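Local coordinates for acid phosphatase (Bacillus anthracis, PDB 2I34), which is an acid phosphatase of the HAD superfamily that probably hydrolyses phosphate monoesters at a magnesium-dependent active site, at residues K90-I95 with N125-Q130. Residues are numbered along the deposited sequence; the frame is centred on the assembly and turned at random.
Sequences KWDDWI and NRKTNQ. With WO4 (tungstate(VI)ion), chain D.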
# COMPACT_ATOMS: atom_id res chain seq x y z
N LYS A 90 -10.36 24.52 0.33
CA LYS A 90 -10.94 24.23 -0.99
C LYS A 90 -11.34 22.75 -1.23
O LYS A 90 -11.45 22.29 -2.38
CB LYS A 90 -10.02 24.74 -2.11
CG LYS A 90 -9.92 26.25 -2.14
CD LYS A 90 -9.22 26.75 -3.41
CE LYS A 90 -9.25 28.28 -3.50
N TRP A 91 -11.61 22.03 -0.14
CA TRP A 91 -12.06 20.66 -0.21
C TRP A 91 -13.49 20.62 -0.77
O TRP A 91 -13.78 19.82 -1.66
CB TRP A 91 -11.98 19.98 1.17
CG TRP A 91 -12.55 18.60 1.18
CD1 TRP A 91 -13.71 18.21 1.77
CD2 TRP A 91 -12.01 17.43 0.55
NE1 TRP A 91 -13.92 16.87 1.56
CE2 TRP A 91 -12.89 16.37 0.81
CE3 TRP A 91 -10.85 17.19 -0.21
CZ2 TRP A 91 -12.67 15.08 0.35
CZ3 TRP A 91 -10.62 15.92 -0.66
CH2 TRP A 91 -11.53 14.87 -0.38
N ASP A 92 -14.38 21.46 -0.26
CA ASP A 92 -15.75 21.52 -0.79
C ASP A 92 -15.76 21.94 -2.26
O ASP A 92 -16.55 21.42 -3.04
CB ASP A 92 -16.64 22.46 0.04
CG ASP A 92 -16.95 21.90 1.42
OD1 ASP A 92 -16.56 20.76 1.71
OD2 ASP A 92 -17.57 22.61 2.22
N ASP A 93 -14.87 22.87 -2.63
CA ASP A 93 -14.72 23.27 -4.03
C ASP A 93 -14.37 22.04 -4.88
O ASP A 93 -14.99 21.80 -5.90
CB ASP A 93 -13.66 24.37 -4.20
CG ASP A 93 -14.08 25.70 -3.62
OD1 ASP A 93 -15.27 25.89 -3.29
OD2 ASP A 93 -13.22 26.61 -3.54
N TRP A 94 -13.39 21.27 -4.43
CA TRP A 94 -13.01 20.02 -5.09
C TRP A 94 -14.20 19.04 -5.19
O TRP A 94 -14.52 18.54 -6.28
CB TRP A 94 -11.81 19.38 -4.38
CG TRP A 94 -11.57 17.97 -4.76
CD1 TRP A 94 -11.84 16.86 -4.00
CD2 TRP A 94 -11.07 17.49 -6.02
NE1 TRP A 94 -11.49 15.73 -4.70
CE2 TRP A 94 -11.04 16.08 -5.94
CE3 TRP A 94 -10.66 18.12 -7.20
CZ2 TRP A 94 -10.57 15.29 -7.00
CZ3 TRP A 94 -10.21 17.33 -8.25
CH2 TRP A 94 -10.17 15.93 -8.15
N ILE A 95 -14.87 18.78 -4.07
CA ILE A 95 -16.00 17.84 -4.06
C ILE A 95 -17.07 18.27 -5.06
O ILE A 95 -17.60 17.43 -5.80
CB ILE A 95 -16.67 17.73 -2.65
CG1 ILE A 95 -15.74 17.05 -1.64
CG2 ILE A 95 -18.02 17.02 -2.74
CD1 ILE A 95 -15.29 15.70 -2.01
N ASN A 125 -17.40 9.26 4.71
CA ASN A 125 -17.43 10.41 5.59
C ASN A 125 -17.43 11.76 4.89
O ASN A 125 -17.31 12.79 5.54
CB ASN A 125 -16.31 10.30 6.62
CG ASN A 125 -16.62 9.27 7.69
OD1 ASN A 125 -17.74 8.77 7.76
ND2 ASN A 125 -15.65 8.97 8.53
N ARG A 126 -17.62 11.76 3.57
CA ARG A 126 -18.24 12.92 2.92
C ARG A 126 -19.52 13.25 3.67
O ARG A 126 -20.15 12.35 4.22
CB ARG A 126 -18.58 12.64 1.45
CG ARG A 126 -17.34 12.48 0.61
CD ARG A 126 -17.68 12.13 -0.83
NE ARG A 126 -16.47 12.12 -1.66
CZ ARG A 126 -16.39 12.58 -2.90
NH1 ARG A 126 -17.45 13.11 -3.50
NH2 ARG A 126 -15.23 12.55 -3.55
N LYS A 127 -19.88 14.53 3.72
CA LYS A 127 -21.00 14.99 4.53
C LYS A 127 -22.30 14.80 3.77
O LYS A 127 -22.32 14.83 2.54
CB LYS A 127 -20.86 16.48 4.88
CG LYS A 127 -19.54 16.90 5.53
CD LYS A 127 -19.45 18.45 5.65
CE LYS A 127 -19.26 19.13 4.28
NZ LYS A 127 -18.78 20.55 4.35
N THR A 128 -23.40 14.64 4.51
CA THR A 128 -24.70 14.43 3.88
C THR A 128 -25.07 15.54 2.89
O THR A 128 -25.76 15.28 1.91
CB THR A 128 -25.83 14.29 4.91
OG1 THR A 128 -25.72 15.36 5.85
CG2 THR A 128 -25.74 12.95 5.64
N ASN A 129 -24.60 16.76 3.12
CA ASN A 129 -24.90 17.85 2.18
C ASN A 129 -24.07 17.82 0.89
O ASN A 129 -24.28 18.64 -0.01
CB ASN A 129 -24.86 19.23 2.88
CG ASN A 129 -23.45 19.67 3.29
OD1 ASN A 129 -22.44 19.12 2.86
ND2 ASN A 129 -23.40 20.67 4.15
N GLN A 130 -23.13 16.87 0.80
CA GLN A 130 -22.38 16.60 -0.43
C GLN A 130 -22.88 15.38 -1.22
O GLN A 130 -22.18 14.87 -2.09
CB GLN A 130 -20.90 16.45 -0.09
CG GLN A 130 -20.27 17.74 0.38
CD GLN A 130 -18.92 17.56 1.04
OE1 GLN A 130 -18.66 16.56 1.73
NE2 GLN A 130 -18.04 18.53 0.84
W WO4 D . -14.12 8.48 3.03
O1 WO4 D . -14.09 10.50 3.24
O2 WO4 D . -12.18 7.95 2.73
O3 WO4 D . -15.27 8.37 1.39
O4 WO4 D . -14.98 7.86 4.75
O HOH W 1 -16.24 15.71 2.83
O HOH W 2 -16.18 19.67 4.38
O HOH W 3 -18.14 14.85 -5.70
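The guanidinium of Arg-126 carries the CD1 methyl of Ile-95 over the centre of one face, with CD1 3.4 Å from CZ. A water lies in plane at its edge and links Arg-126 NH1 to the carbonyl O of Ile-95. The same CD1 also rests on one face of the Trp-91 ring, offset toward the rim. CD1 of Ile-95 thus touches one face of the indole and one of the guanidinium. Two more waters lie in plane at the indole edge. One bridges Trp-91 NE1 to Gln-130 OE1; the other joins Asp-92 OD1 to Lys-127 NZ. The CG2 branch of Ile-95, anti to the backbone N (chi1, measured to CG1, -69°), packs on CG and NE2 of Gln-130, both 3.9 Å away. Gln-130 OE1 also accepts a hydrogen bond from the backbone N of Lys-127 at 3.1 Å, nearly straight, which helps fix the amide. Asp-92 forms a salt bridge with Lys-127, OD2 to NZ 3.2 Å, but both hydrogen bonds from NZ are weak. Arg-126 NH2 makes a salt bridge to Asp-67, part of the likely HAD-type DxDx(T/V) motif. The backbone N of Asn-125 donates to tungstate O4 at 2.8 Å, consistent with a phosphate-binding site. The contact thus brings the N-terminal part of helix 91-97 against the loop that leaves parallel strand 119-125 and leads into helix 131-141.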